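Local coordinates for macrolide export ATP-binding/permease protein macB (Actinobacillus actinomycetemcomitans, PDB 3FTJ) that probably forms, as the periplasmic region of a non-canonical ABC transporter, part of the MacAB-TdeA tripartite efflux system that confers macrolide resistance, at residues Ile11-Met16 with Met209-Ile214; Met16-Gly21 with Gly174-Lys179; Ile37-Thr42 with Glu195-Leu200; Gln46-Ser51 with Val178-Asp183; Tyr75-Gln80 with Asn155-Tyr160. All coordinates share one frame; numbering follows the deposited sequence.

Contact 1 (Ile11-Met16 with Met209-Ile214); sequences IGTNTM and MNSDTI
Backbone hydrogen bonding fixes where the two segments meet. Ser211 N donates to Gly12 O at 2.8 Å with an N-H...O angle of 158°, yet the donor stands well above the carbonyl plane of Gly12 and off its lone pairs. A water accepts from Asp212 N and gives a weak bond back to the same Gly12 oxygen. Gly12 has positive phi, and at this spot a side chain would run into the backbone of Asn210 and Ser211, two separate reasons why glycine suits the position.

Asn210 supplies the polar side-chain chemistry. It is the N-cap of helix 211-219: with CG held between its own backbone N and carbonyl carbon (chi1 52°), OD1 accepts from Thr213 N at 3.0 Å, the donor nitrogen lying nearly along the C=O axis. The other end of the amide faces strand 15-20, where ND2 gives a weak bond to Met16 SD at 3.5 Å; its stronger partner is the Glu190 carboxylate. Met16 runs extended beside Asn210, pointing the same way, so that its CG lies 3.7 Å from Asn210 CB and its CE 3.4 Å from Asn210 ND2.

Met16 CA also makes a CA-H...O contact of 3.4 Å with Met209 O, at the point where strand 206-209 gives way to the helix.

Toward the surface, Ile11 CG2, anti to its backbone N, touches Ile214 CD1 at 3.6 Å, the two side chains crossing at about a right angle. Ser211 CB approaches the carbonyl oxygens of Ile11 and Gly12.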
# COMPACT_ATOMS: atom_id res chain seq x y z
N ILE A 11 13.64 7.89 -2.52
CA ILE A 11 12.96 6.68 -2.97
C ILE A 11 13.56 5.42 -2.35
O ILE A 11 14.68 5.02 -2.68
CB ILE A 11 12.93 6.55 -4.52
CG1 ILE A 11 12.27 7.78 -5.16
CG2 ILE A 11 12.18 5.30 -4.95
CD1 ILE A 11 13.24 8.87 -5.55
N GLY A 12 12.82 4.80 -1.44
CA GLY A 12 13.22 3.54 -0.83
C GLY A 12 14.41 3.68 0.10
O GLY A 12 15.10 2.69 0.39
N THR A 13 14.66 4.90 0.56
CA THR A 13 15.78 5.15 1.46
C THR A 13 15.53 4.51 2.83
O THR A 13 16.21 3.55 3.21
CB THR A 13 16.08 6.66 1.60
OG1 THR A 13 14.85 7.38 1.80
CG2 THR A 13 16.75 7.17 0.33
N ASN A 14 14.56 5.04 3.58
CA ASN A 14 14.22 4.47 4.88
C ASN A 14 12.97 3.60 4.85
O ASN A 14 12.47 3.18 5.89
CB ASN A 14 14.08 5.58 5.93
CG ASN A 14 15.40 5.91 6.62
OD1 ASN A 14 16.21 5.02 6.90
ND2 ASN A 14 15.62 7.19 6.90
N THR A 15 12.48 3.31 3.64
CA THR A 15 11.34 2.43 3.47
C THR A 15 11.67 1.25 2.57
O THR A 15 12.46 1.37 1.64
CB THR A 15 10.14 3.17 2.87
OG1 THR A 15 10.45 3.56 1.53
CG2 THR A 15 9.80 4.40 3.69
N MET A 16 11.07 0.10 2.86
CA MET A 16 11.21 -1.07 2.02
C MET A 16 9.83 -1.66 1.81
O MET A 16 9.02 -1.66 2.73
CB MET A 16 12.09 -2.12 2.68
CG MET A 16 13.47 -1.62 3.01
SD MET A 16 14.45 -2.87 3.85
CE MET A 16 15.96 -1.94 4.09
N MET A 209 11.86 -4.47 -2.15
CA MET A 209 12.17 -3.33 -3.00
C MET A 209 12.58 -2.17 -2.11
O MET A 209 11.84 -1.79 -1.20
CB MET A 209 10.94 -2.90 -3.80
CG MET A 209 10.39 -3.92 -4.76
SD MET A 209 11.15 -3.78 -6.39
CE MET A 209 12.32 -5.14 -6.34
N ASN A 210 13.75 -1.60 -2.38
CA ASN A 210 14.21 -0.42 -1.68
C ASN A 210 15.26 0.31 -2.51
O ASN A 210 15.50 -0.05 -3.67
CB ASN A 210 14.78 -0.78 -0.30
CG ASN A 210 15.80 -1.89 -0.37
OD1 ASN A 210 16.44 -2.10 -1.40
ND2 ASN A 210 15.98 -2.60 0.74
N SER A 211 15.88 1.33 -1.92
CA SER A 211 16.94 2.08 -2.60
C SER A 211 18.02 1.14 -3.14
O SER A 211 18.41 1.24 -4.31
CB SER A 211 17.56 3.09 -1.64
OG SER A 211 18.42 3.97 -2.34
N ASP A 212 18.48 0.23 -2.30
CA ASP A 212 19.52 -0.72 -2.71
C ASP A 212 19.12 -1.53 -3.95
O ASP A 212 19.95 -1.77 -4.83
CB ASP A 212 19.88 -1.67 -1.57
CG ASP A 212 21.01 -2.61 -1.93
OD1 ASP A 212 22.13 -2.12 -2.18
OD2 ASP A 212 20.77 -3.84 -1.98
N THR A 213 17.86 -1.95 -4.01
CA THR A 213 17.34 -2.69 -5.17
C THR A 213 17.40 -1.87 -6.45
O THR A 213 17.87 -2.35 -7.48
CB THR A 213 15.89 -3.15 -4.96
OG1 THR A 213 15.86 -4.21 -3.99
CG2 THR A 213 15.30 -3.65 -6.27
N ILE A 214 16.93 -0.63 -6.38
CA ILE A 214 16.98 0.26 -7.54
C ILE A 214 18.42 0.41 -8.03
O ILE A 214 18.70 0.21 -9.21
CB ILE A 214 16.42 1.66 -7.22
CG1 ILE A 214 14.92 1.59 -6.91
CG2 ILE A 214 16.67 2.62 -8.39
CD1 ILE A 214 14.34 2.93 -6.49
O HOH W 1 17.66 0.41 0.76

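Contact 2 (Met16-Gly21 with Gly174-Lys179); sequences MTIFNG and GSITVK
Two neighbouring strands of the mixed sheet, 15-20 and 175-180, pair here in antiparallel fashion, their short axes 4.5 Å apart at closest and 164° between chain directions. Four backbone bonds define the register. The hydrogen-bonded pair Met16-Val178 is closed by Met16 N to Val178 O and by Val178 N to Met16 O, the latter 2.8 Å and nearly along the C=O axis. Ile18-Ile176 is closed likewise. Its Ile18 N to Ile176 O bond, at 2.7 Å, is almost straight at the hydrogen (177°), although the donor sits somewhat above the carbonyl plane; the return bond from Ile176 N to Ile18 O lies in the carbonyl plane.

On the face carrying Met16, Ile18, Ile176 and Val178 the contact is apolar. Ile18 has CG1 beside its backbone N and swings CD1 across the strand to within 4.0 Å of Val178 CG1, the two side chains crossing obliquely. Leu193 and Leu197 of helix 186-201 cover this side.

The other face begins with the non-hydrogen-bonded pair Thr17-Thr177. Both threonines keep OG1 beside the backbone N, which brings Thr17 OG1 and Thr177 OG1 to 3.1 Å in a hydrogen bond whose donor is not settled. Further along, the Phe19 ring presents CD1 to Ser175 CB at 3.7 Å, while Phe207 meets the same ring.

The chemistry is thus split by face: aliphatic groups seal the sheet against the helix, while the two threonine hydroxyls share one hydrogen bond on the partly exposed side.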
# COMPACT_ATOMS: atom_id res chain seq x y z
N MET A 16 11.07 0.10 2.86
CA MET A 16 11.21 -1.07 2.02
C MET A 16 9.83 -1.66 1.81
O MET A 16 9.02 -1.66 2.73
CB MET A 16 12.09 -2.12 2.68
CG MET A 16 13.47 -1.62 3.01
SD MET A 16 14.45 -2.87 3.85
CE MET A 16 15.96 -1.94 4.09
N THR A 17 9.57 -2.15 0.60
CA THR A 17 8.30 -2.79 0.28
C THR A 17 8.53 -4.26 -0.03
O THR A 17 9.34 -4.61 -0.89
CB THR A 17 7.60 -2.10 -0.91
OG1 THR A 17 7.43 -0.71 -0.63
CG2 THR A 17 6.22 -2.73 -1.17
N ILE A 18 7.83 -5.12 0.70
CA ILE A 18 7.92 -6.55 0.50
C ILE A 18 6.77 -7.05 -0.38
O ILE A 18 5.61 -6.76 -0.12
CB ILE A 18 7.90 -7.27 1.85
CG1 ILE A 18 8.91 -6.62 2.80
CG2 ILE A 18 8.20 -8.75 1.67
CD1 ILE A 18 8.49 -6.61 4.23
N PHE A 19 7.12 -7.79 -1.44
CA PHE A 19 6.16 -8.28 -2.43
C PHE A 19 6.16 -9.80 -2.50
O PHE A 19 7.19 -10.43 -2.29
CB PHE A 19 6.53 -7.76 -3.82
CG PHE A 19 6.32 -6.29 -4.01
CD1 PHE A 19 5.08 -5.80 -4.36
CD2 PHE A 19 7.37 -5.41 -3.85
CE1 PHE A 19 4.89 -4.45 -4.54
CE2 PHE A 19 7.18 -4.05 -4.04
CZ PHE A 19 5.94 -3.58 -4.38
N ASN A 20 5.01 -10.38 -2.84
CA ASN A 20 4.93 -11.81 -3.13
C ASN A 20 5.74 -12.15 -4.37
O ASN A 20 5.82 -11.35 -5.30
CB ASN A 20 3.48 -12.22 -3.35
CG ASN A 20 2.62 -11.98 -2.14
OD1 ASN A 20 1.65 -11.23 -2.20
ND2 ASN A 20 2.98 -12.60 -1.03
N GLY A 21 6.33 -13.34 -4.39
CA GLY A 21 6.99 -13.82 -5.58
C GLY A 21 8.49 -13.63 -5.58
O GLY A 21 9.10 -13.44 -4.52
N GLY A 174 -1.02 -8.26 -0.89
CA GLY A 174 -0.16 -8.13 -2.05
C GLY A 174 1.24 -7.66 -1.72
O GLY A 174 2.21 -8.07 -2.37
N SER A 175 1.35 -6.81 -0.70
CA SER A 175 2.64 -6.33 -0.23
C SER A 175 2.57 -5.69 1.16
O SER A 175 1.49 -5.44 1.70
CB SER A 175 3.23 -5.32 -1.23
OG SER A 175 2.46 -4.14 -1.29
N ILE A 176 3.74 -5.44 1.73
CA ILE A 176 3.88 -4.79 3.03
C ILE A 176 4.98 -3.75 2.92
O ILE A 176 6.12 -4.08 2.58
CB ILE A 176 4.30 -5.81 4.12
CG1 ILE A 176 3.24 -6.89 4.30
CG2 ILE A 176 4.59 -5.10 5.43
CD1 ILE A 176 3.75 -8.11 5.07
N THR A 177 4.67 -2.50 3.21
CA THR A 177 5.72 -1.50 3.26
C THR A 177 6.09 -1.21 4.71
O THR A 177 5.22 -0.95 5.54
CB THR A 177 5.31 -0.20 2.55
OG1 THR A 177 4.97 -0.49 1.18
CG2 THR A 177 6.46 0.80 2.58
N VAL A 178 7.39 -1.29 5.00
CA VAL A 178 7.89 -1.03 6.35
C VAL A 178 8.70 0.26 6.35
O VAL A 178 9.41 0.56 5.38
CB VAL A 178 8.78 -2.19 6.89
CG1 VAL A 178 8.06 -3.53 6.78
CG2 VAL A 178 10.09 -2.25 6.16
N LYS A 179 8.58 1.03 7.42
CA LYS A 179 9.42 2.20 7.62
C LYS A 179 10.49 1.79 8.60
O LYS A 179 10.20 1.35 9.71
CB LYS A 179 8.61 3.36 8.18
CG LYS A 179 9.05 4.75 7.70
CD LYS A 179 10.38 5.17 8.30
CE LYS A 179 10.65 6.65 8.02
NZ LYS A 179 11.91 7.15 8.63

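Contact 3 (Ile37-Thr42 with Glu195-Leu200); sequences ISDANT and ELLKSL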
# COMPACT_ATOMS: atom_id res chain seq x y z
N ILE A 37 -1.46 -10.67 7.04
CA ILE A 37 -1.57 -9.65 8.07
C ILE A 37 -0.77 -10.03 9.32
O ILE A 37 -0.19 -9.16 9.97
CB ILE A 37 -3.04 -9.38 8.43
CG1 ILE A 37 -3.75 -8.70 7.26
CG2 ILE A 37 -3.15 -8.52 9.69
CD1 ILE A 37 -3.09 -7.40 6.83
N SER A 38 -0.72 -11.32 9.65
CA SER A 38 0.05 -11.77 10.81
C SER A 38 1.56 -11.56 10.61
O SER A 38 2.28 -11.27 11.56
CB SER A 38 -0.24 -13.23 11.15
OG SER A 38 0.04 -14.08 10.05
N ASP A 39 2.03 -11.74 9.37
CA ASP A 39 3.38 -11.35 9.00
C ASP A 39 3.59 -9.87 9.36
O ASP A 39 4.57 -9.52 10.02
CB ASP A 39 3.62 -11.55 7.51
CG ASP A 39 3.60 -13.01 7.09
OD1 ASP A 39 3.71 -13.91 7.95
OD2 ASP A 39 3.47 -13.26 5.87
N ALA A 40 2.67 -9.01 8.91
CA ALA A 40 2.76 -7.58 9.19
C ALA A 40 2.74 -7.27 10.68
O ALA A 40 3.43 -6.37 11.15
CB ALA A 40 1.63 -6.82 8.47
N ASN A 41 1.95 -8.03 11.44
CA ASN A 41 1.89 -7.84 12.88
C ASN A 41 3.24 -8.14 13.52
O ASN A 41 3.74 -7.36 14.33
CB ASN A 41 0.80 -8.73 13.48
CG ASN A 41 0.57 -8.44 14.96
OD1 ASN A 41 0.76 -9.31 15.81
ND2 ASN A 41 0.17 -7.21 15.27
N THR A 42 3.85 -9.26 13.15
CA THR A 42 5.15 -9.62 13.69
C THR A 42 6.23 -8.59 13.33
O THR A 42 7.08 -8.25 14.16
CB THR A 42 5.56 -11.00 13.22
OG1 THR A 42 4.59 -11.94 13.68
CG2 THR A 42 6.94 -11.38 13.77
N GLU A 195 15.40 -12.52 6.87
CA GLU A 195 15.51 -13.74 7.66
C GLU A 195 14.23 -14.03 8.44
O GLU A 195 13.80 -15.18 8.50
CB GLU A 195 16.74 -13.71 8.56
CG GLU A 195 18.02 -13.99 7.78
CD GLU A 195 17.84 -15.14 6.79
OE1 GLU A 195 17.38 -16.23 7.21
OE2 GLU A 195 18.14 -14.96 5.58
N LEU A 196 13.62 -13.00 9.01
CA LEU A 196 12.38 -13.19 9.77
C LEU A 196 11.26 -13.73 8.88
O LEU A 196 10.60 -14.72 9.22
CB LEU A 196 11.95 -11.89 10.45
CG LEU A 196 10.63 -11.88 11.24
CD1 LEU A 196 10.62 -12.93 12.34
CD2 LEU A 196 10.38 -10.50 11.82
N LEU A 197 11.06 -13.10 7.72
CA LEU A 197 10.01 -13.52 6.79
C LEU A 197 10.23 -14.91 6.20
O LEU A 197 9.27 -15.64 5.98
CB LEU A 197 9.82 -12.50 5.67
CG LEU A 197 9.01 -11.27 6.04
CD1 LEU A 197 9.23 -10.19 5.01
CD2 LEU A 197 7.52 -11.61 6.15
N LYS A 198 11.49 -15.25 5.91
CA LYS A 198 11.83 -16.63 5.52
C LYS A 198 11.45 -17.62 6.62
O LYS A 198 10.89 -18.67 6.34
CB LYS A 198 13.33 -16.76 5.21
CG LYS A 198 13.79 -15.96 4.01
CD LYS A 198 15.30 -15.92 3.89
CE LYS A 198 15.87 -17.27 3.48
NZ LYS A 198 17.31 -17.13 3.09
N SER A 199 11.77 -17.29 7.87
CA SER A 199 11.42 -18.11 9.02
C SER A 199 9.90 -18.27 9.13
O SER A 199 9.38 -19.36 9.38
CB SER A 199 11.96 -17.46 10.30
OG SER A 199 11.70 -18.26 11.44
N LEU A 200 9.20 -17.16 8.93
CA LEU A 200 7.74 -17.14 8.98
C LEU A 200 7.14 -18.01 7.89
O LEU A 200 6.30 -18.88 8.16
CB LEU A 200 7.24 -15.72 8.82
CG LEU A 200 6.59 -14.96 9.97
CD1 LEU A 200 6.85 -15.59 11.31
CD2 LEU A 200 7.04 -13.49 9.94
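Asp39 is the first residue of helix 37-44 to meet helix 186-201. Its CB lies against the methyl CD2 of Leu197 at 4.1 Å, and Leu197 also reaches Phe206 of the sheet. With CG beside the backbone N (chi1 -66°), the carboxylate continues past Leu200, the two side chains sliding by each other in opposite directions, and Asp39 OD1 comes 3.7 Å from Leu200 CG. The other oxygen, OD2, accepts from His201 NE2, just beyond this stretch of the second helix, and from Lys36 N, just before its own helix. OD2 thus has two donors, which may favour the charged form. Ala40, next along, turns away to Val52 of strand 49-64.

One turn on from Asp39, Thr42 points CB at the second helix. With CG2 anti to its backbone N, this methyl reaches Leu196 CD2 at 4.1 Å, and the side chains cross obliquely. Leu196 can meet it because its own CG is anti to the backbone N (chi1 177°). Thr42 CB also lies 4.4 Å from Leu200 CD2.

The short axes stay 11.0 Å apart and run at 140° to each other, so the contact is made by side chains alone, with the backbones well apart: a splayed, loosely packed, roughly antiparallel helix pair lying against the sheet.

Contact 4 (Gln46-Ser51 with Val178-Asp183); sequences QSYIQS and VKISDD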
# COMPACT_ATOMS: atom_id res chain seq x y z
N GLN A 46 9.20 -5.67 15.60
CA GLN A 46 10.66 -5.61 15.58
C GLN A 46 11.11 -4.23 16.01
O GLN A 46 10.46 -3.23 15.70
CB GLN A 46 11.21 -5.93 14.18
CG GLN A 46 10.77 -7.28 13.66
CD GLN A 46 10.73 -8.34 14.74
OE1 GLN A 46 9.67 -8.91 15.03
NE2 GLN A 46 11.87 -8.59 15.37
N SER A 47 12.22 -4.17 16.74
CA SER A 47 12.65 -2.92 17.34
C SER A 47 13.18 -1.95 16.29
O SER A 47 13.15 -0.74 16.49
CB SER A 47 13.73 -3.18 18.40
OG SER A 47 14.80 -3.93 17.86
N TYR A 48 13.65 -2.50 15.18
CA TYR A 48 14.21 -1.68 14.12
C TYR A 48 13.15 -1.20 13.13
O TYR A 48 13.48 -0.56 12.13
CB TYR A 48 15.31 -2.44 13.37
CG TYR A 48 14.88 -3.79 12.86
CD1 TYR A 48 14.95 -4.92 13.66
CD2 TYR A 48 14.42 -3.95 11.56
CE1 TYR A 48 14.56 -6.16 13.20
CE2 TYR A 48 14.03 -5.18 11.08
CZ TYR A 48 14.10 -6.29 11.90
OH TYR A 48 13.71 -7.52 11.43
N ILE A 49 11.89 -1.49 13.41
CA ILE A 49 10.81 -1.14 12.49
C ILE A 49 9.88 -0.07 13.09
O ILE A 49 9.36 -0.24 14.19
CB ILE A 49 10.00 -2.39 12.06
CG1 ILE A 49 10.83 -3.22 11.09
CG2 ILE A 49 8.68 -1.98 11.40
CD1 ILE A 49 10.25 -4.60 10.80
N GLN A 50 9.70 1.02 12.36
CA GLN A 50 8.94 2.17 12.85
C GLN A 50 7.45 2.11 12.50
O GLN A 50 6.60 2.53 13.28
CB GLN A 50 9.56 3.47 12.32
CG GLN A 50 8.80 4.72 12.71
CD GLN A 50 9.52 5.99 12.28
OE1 GLN A 50 8.99 7.10 12.44
NE2 GLN A 50 10.73 5.85 11.75
N SER A 51 7.14 1.58 11.32
CA SER A 51 5.75 1.37 10.94
C SER A 51 5.62 0.32 9.86
O SER A 51 6.55 0.07 9.09
CB SER A 51 5.10 2.68 10.47
OG SER A 51 5.55 3.03 9.17
N VAL A 178 7.39 -1.29 5.00
CA VAL A 178 7.89 -1.03 6.35
C VAL A 178 8.70 0.26 6.35
O VAL A 178 9.41 0.56 5.38
CB VAL A 178 8.78 -2.19 6.89
CG1 VAL A 178 8.06 -3.53 6.78
CG2 VAL A 178 10.09 -2.25 6.16
N LYS A 179 8.58 1.03 7.42
CA LYS A 179 9.42 2.20 7.62
C LYS A 179 10.49 1.79 8.60
O LYS A 179 10.20 1.35 9.71
CB LYS A 179 8.61 3.36 8.18
CG LYS A 179 9.05 4.75 7.70
CD LYS A 179 10.38 5.17 8.30
CE LYS A 179 10.65 6.65 8.02
NZ LYS A 179 11.91 7.15 8.63
N ILE A 180 11.74 1.93 8.17
CA ILE A 180 12.90 1.52 8.96
C ILE A 180 13.25 2.57 10.01
O ILE A 180 13.13 3.78 9.75
CB ILE A 180 14.11 1.25 8.03
CG1 ILE A 180 13.93 -0.08 7.30
CG2 ILE A 180 15.39 1.22 8.80
CD1 ILE A 180 13.71 -1.25 8.23
N SER A 181 13.64 2.12 11.20
CA SER A 181 14.12 3.03 12.24
C SER A 181 15.18 3.96 11.67
O SER A 181 16.05 3.54 10.91
CB SER A 181 14.69 2.26 13.43
OG SER A 181 13.70 1.47 14.08
N ASP A 182 15.09 5.24 12.03
CA ASP A 182 16.01 6.25 11.52
C ASP A 182 17.47 5.90 11.82
O ASP A 182 18.36 6.19 11.03
CB ASP A 182 15.66 7.62 12.10
CG ASP A 182 14.18 7.97 11.96
OD1 ASP A 182 13.70 8.85 12.71
OD2 ASP A 182 13.49 7.36 11.10
N ASP A 183 17.71 5.26 12.96
CA ASP A 183 19.07 5.02 13.42
C ASP A 183 19.61 3.61 13.17
O ASP A 183 20.52 3.16 13.87
CB ASP A 183 19.21 5.38 14.91
CG ASP A 183 18.25 4.60 15.80
OD1 ASP A 183 17.95 3.43 15.48
OD2 ASP A 183 17.78 5.16 16.82
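Strand 49-51 runs antiparallel to strand 178-180 at a splayed 129°, and a classic beta bulge shifts the register by one, since Gln50 and Ser51 both face Lys179. The evidence lies in Lys179 O, which accepts from Gln50 N at 2.7 Å nearly along the C=O axis and only weakly from Ser51 N at 3.5 Å. Lys179 N returns a bond to Ser51 O, and Ser181 N donates to Tyr48 O at 2.8 Å from above the carbonyl plane. A type I turn over Gln46-Ile49 leads into the strand.

Gln50 is fully extended, with CG anti to its backbone N (chi1 177°), and lies alongside Lys179, pointing the same way. Its NE2 comes 3.5 Å from Lys179 CD and donates to Asp182 OD2 at 3.2 Å. The amide and carboxylate planes are 62° apart, and NE2 meets OD2 from above the carboxylate plane. Lys179, bent at chi2, brings NZ to the syn lone pair of the same OD2, a salt bridge of 2.9 Å. One carboxylate oxygen thus serves an ammonium and an amide by different approaches, and the positive charge probably stabilises its ionised form. At the other end of the lysine, Lys179 CB meets Ser51 OG at 3.2 Å.

The edge of the Tyr48 ring meets Ile180 CD1, and Gln46 CB covers one ring face toward its rim. Behind these residues runs helix 186-201, touched by Tyr48 at Ser192 and by Ile180 at Ala189; strand 175-180, flanked by strand 49-64 here, has strand 15-20 as its other neighbour, and Ile180 bonds to Asn14 just before it.

Contact 5 (Tyr75-Gln80 with Asn155-Tyr160); sequences YGIGEQ and NLYSPY
The rings of Tyr75 and Tyr157 lie side by side and point the same way, their planes 20° apart but slid so far that they barely overlap, with centroids 5.5 Å apart. Tyr75 CD2 meets Tyr157 CE1 at 3.6 Å, while Asn155 OD1 lies in plane at the edge of the Tyr75 ring, 3.5 Å from Tyr75 CE2. Tyr81 meets the Tyr157 ring as well. Gly78 CA sits at the edge of the Tyr160 ring, 3.8 Å from Tyr160 CD2.

Tyr75 and Tyr157 stand on one face of a parallel strand pair, 67-77 with 155-159, within the mixed sheet of the MacB-like periplasmic core domain. Backbone bonds alternate as parallel pairing requires: Tyr75 N to Leu156 O, Ser158 N to Tyr75 O and Ile77 N to Ser158 O, each nearly along the C=O axis. Ile77 has CG1 between its backbone N and carbonyl carbon (chi1 44°), which brings CD1 to 3.4 Å from Ser158 O. Outside the pair, Ser158 OG bonds to Val106 O of strand 106-110.

At Gly76 the chains close up, and a side chain there would crowd Tyr160 CA. Pro159 is the N-cap of helix 160-168, and in the helix's first residue Tyr160 N donates to Ile77 O at 2.8 Å, from above the carbonyl plane.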
# COMPACT_ATOMS: atom_id res chain seq x y z
N TYR A 75 -7.76 0.17 -2.83
CA TYR A 75 -6.66 -0.33 -2.03
C TYR A 75 -7.11 -0.49 -0.60
O TYR A 75 -7.80 0.38 -0.05
CB TYR A 75 -5.49 0.65 -2.08
CG TYR A 75 -4.83 0.74 -3.42
CD1 TYR A 75 -3.84 -0.16 -3.79
CD2 TYR A 75 -5.20 1.72 -4.33
CE1 TYR A 75 -3.23 -0.09 -5.03
CE2 TYR A 75 -4.60 1.80 -5.57
CZ TYR A 75 -3.61 0.89 -5.91
OH TYR A 75 -3.01 0.98 -7.15
N GLY A 76 -6.75 -1.62 -0.00
CA GLY A 76 -6.95 -1.85 1.41
C GLY A 76 -5.59 -1.71 2.03
O GLY A 76 -4.75 -2.58 1.87
N ILE A 77 -5.36 -0.60 2.72
CA ILE A 77 -4.02 -0.28 3.22
C ILE A 77 -4.00 0.10 4.70
O ILE A 77 -5.05 0.25 5.32
CB ILE A 77 -3.34 0.84 2.37
CG1 ILE A 77 -4.31 1.99 2.06
CG2 ILE A 77 -2.82 0.28 1.06
CD1 ILE A 77 -4.86 2.72 3.27
N GLY A 78 -2.80 0.24 5.26
CA GLY A 78 -2.66 0.63 6.65
C GLY A 78 -2.74 2.13 6.91
O GLY A 78 -2.57 2.94 6.00
N GLU A 79 -2.99 2.49 8.17
CA GLU A 79 -3.02 3.89 8.61
C GLU A 79 -1.83 4.74 8.14
O GLU A 79 -2.01 5.89 7.75
CB GLU A 79 -3.12 3.94 10.14
CG GLU A 79 -2.88 5.32 10.73
CD GLU A 79 -3.25 5.37 12.20
OE1 GLU A 79 -3.12 4.33 12.88
OE2 GLU A 79 -3.68 6.45 12.66
N GLN A 80 -0.62 4.17 8.16
CA GLN A 80 0.59 4.91 7.79
C GLN A 80 0.83 5.00 6.28
O GLN A 80 1.84 5.55 5.84
CB GLN A 80 1.84 4.31 8.45
CG GLN A 80 1.83 4.33 9.98
CD GLN A 80 1.43 5.69 10.54
OE1 GLN A 80 1.95 6.72 10.13
NE2 GLN A 80 0.48 5.68 11.48
N ASN A 155 -7.95 5.92 -8.02
CA ASN A 155 -7.45 5.26 -6.83
C ASN A 155 -8.30 5.62 -5.63
O ASN A 155 -8.55 6.80 -5.37
CB ASN A 155 -5.99 5.65 -6.60
CG ASN A 155 -5.09 5.27 -7.78
OD1 ASN A 155 -5.04 4.11 -8.19
ND2 ASN A 155 -4.40 6.25 -8.33
N LEU A 156 -8.78 4.60 -4.93
CA LEU A 156 -9.46 4.79 -3.65
C LEU A 156 -8.71 4.04 -2.55
O LEU A 156 -8.26 2.92 -2.77
CB LEU A 156 -10.91 4.30 -3.70
CG LEU A 156 -11.83 4.64 -4.89
CD1 LEU A 156 -13.24 4.81 -4.36
CD2 LEU A 156 -11.41 5.89 -5.62
N TYR A 157 -8.60 4.65 -1.37
CA TYR A 157 -7.87 4.05 -0.26
C TYR A 157 -8.75 3.81 0.95
O TYR A 157 -9.39 4.73 1.45
CB TYR A 157 -6.68 4.93 0.13
CG TYR A 157 -5.78 5.27 -1.04
CD1 TYR A 157 -4.86 4.35 -1.52
CD2 TYR A 157 -5.87 6.49 -1.67
CE1 TYR A 157 -4.04 4.65 -2.58
CE2 TYR A 157 -5.05 6.80 -2.74
CZ TYR A 157 -4.14 5.87 -3.19
OH TYR A 157 -3.32 6.17 -4.25
N SER A 158 -8.76 2.57 1.42
CA SER A 158 -9.64 2.14 2.49
C SER A 158 -8.81 1.29 3.45
O SER A 158 -7.73 0.83 3.09
CB SER A 158 -10.79 1.33 1.88
OG SER A 158 -11.86 1.14 2.78
N PRO A 159 -9.30 1.08 4.69
CA PRO A 159 -8.47 0.27 5.61
C PRO A 159 -8.31 -1.15 5.10
O PRO A 159 -9.28 -1.72 4.60
CB PRO A 159 -9.30 0.27 6.90
CG PRO A 159 -10.16 1.49 6.82
CD PRO A 159 -10.50 1.61 5.35
N TYR A 160 -7.10 -1.70 5.22
CA TYR A 160 -6.85 -3.08 4.80
C TYR A 160 -7.85 -4.04 5.43
O TYR A 160 -8.25 -5.02 4.80
CB TYR A 160 -5.41 -3.53 5.14
CG TYR A 160 -5.12 -3.68 6.63
CD1 TYR A 160 -5.53 -4.80 7.34
CD2 TYR A 160 -4.43 -2.69 7.33
CE1 TYR A 160 -5.28 -4.94 8.71
CE2 TYR A 160 -4.16 -2.82 8.70
CZ TYR A 160 -4.59 -3.95 9.38
OH TYR A 160 -4.33 -4.08 10.73

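From the N terminus, residues 11-16 open the widest loop, closed by 209-214 in contact 1, and every other contact falls within it. Strand 15-20 then pairs with 175-180 in contact 2, sharing Met16 with contact 1. Helix 37-44 starts contact 3, which crosses contact 2 because its partner helix follows strand 175-180. Contact 4 lies within contact 3 and ends on the same strand as contact 2, sharing Val178 and Lys179. Contact 5 is innermost, enclosed by all four others. Contacts 1, 2, 4 and 5 reach one sheet; contact 3 joins helices beside it and touches contact 5 through Ile37 and Tyr160.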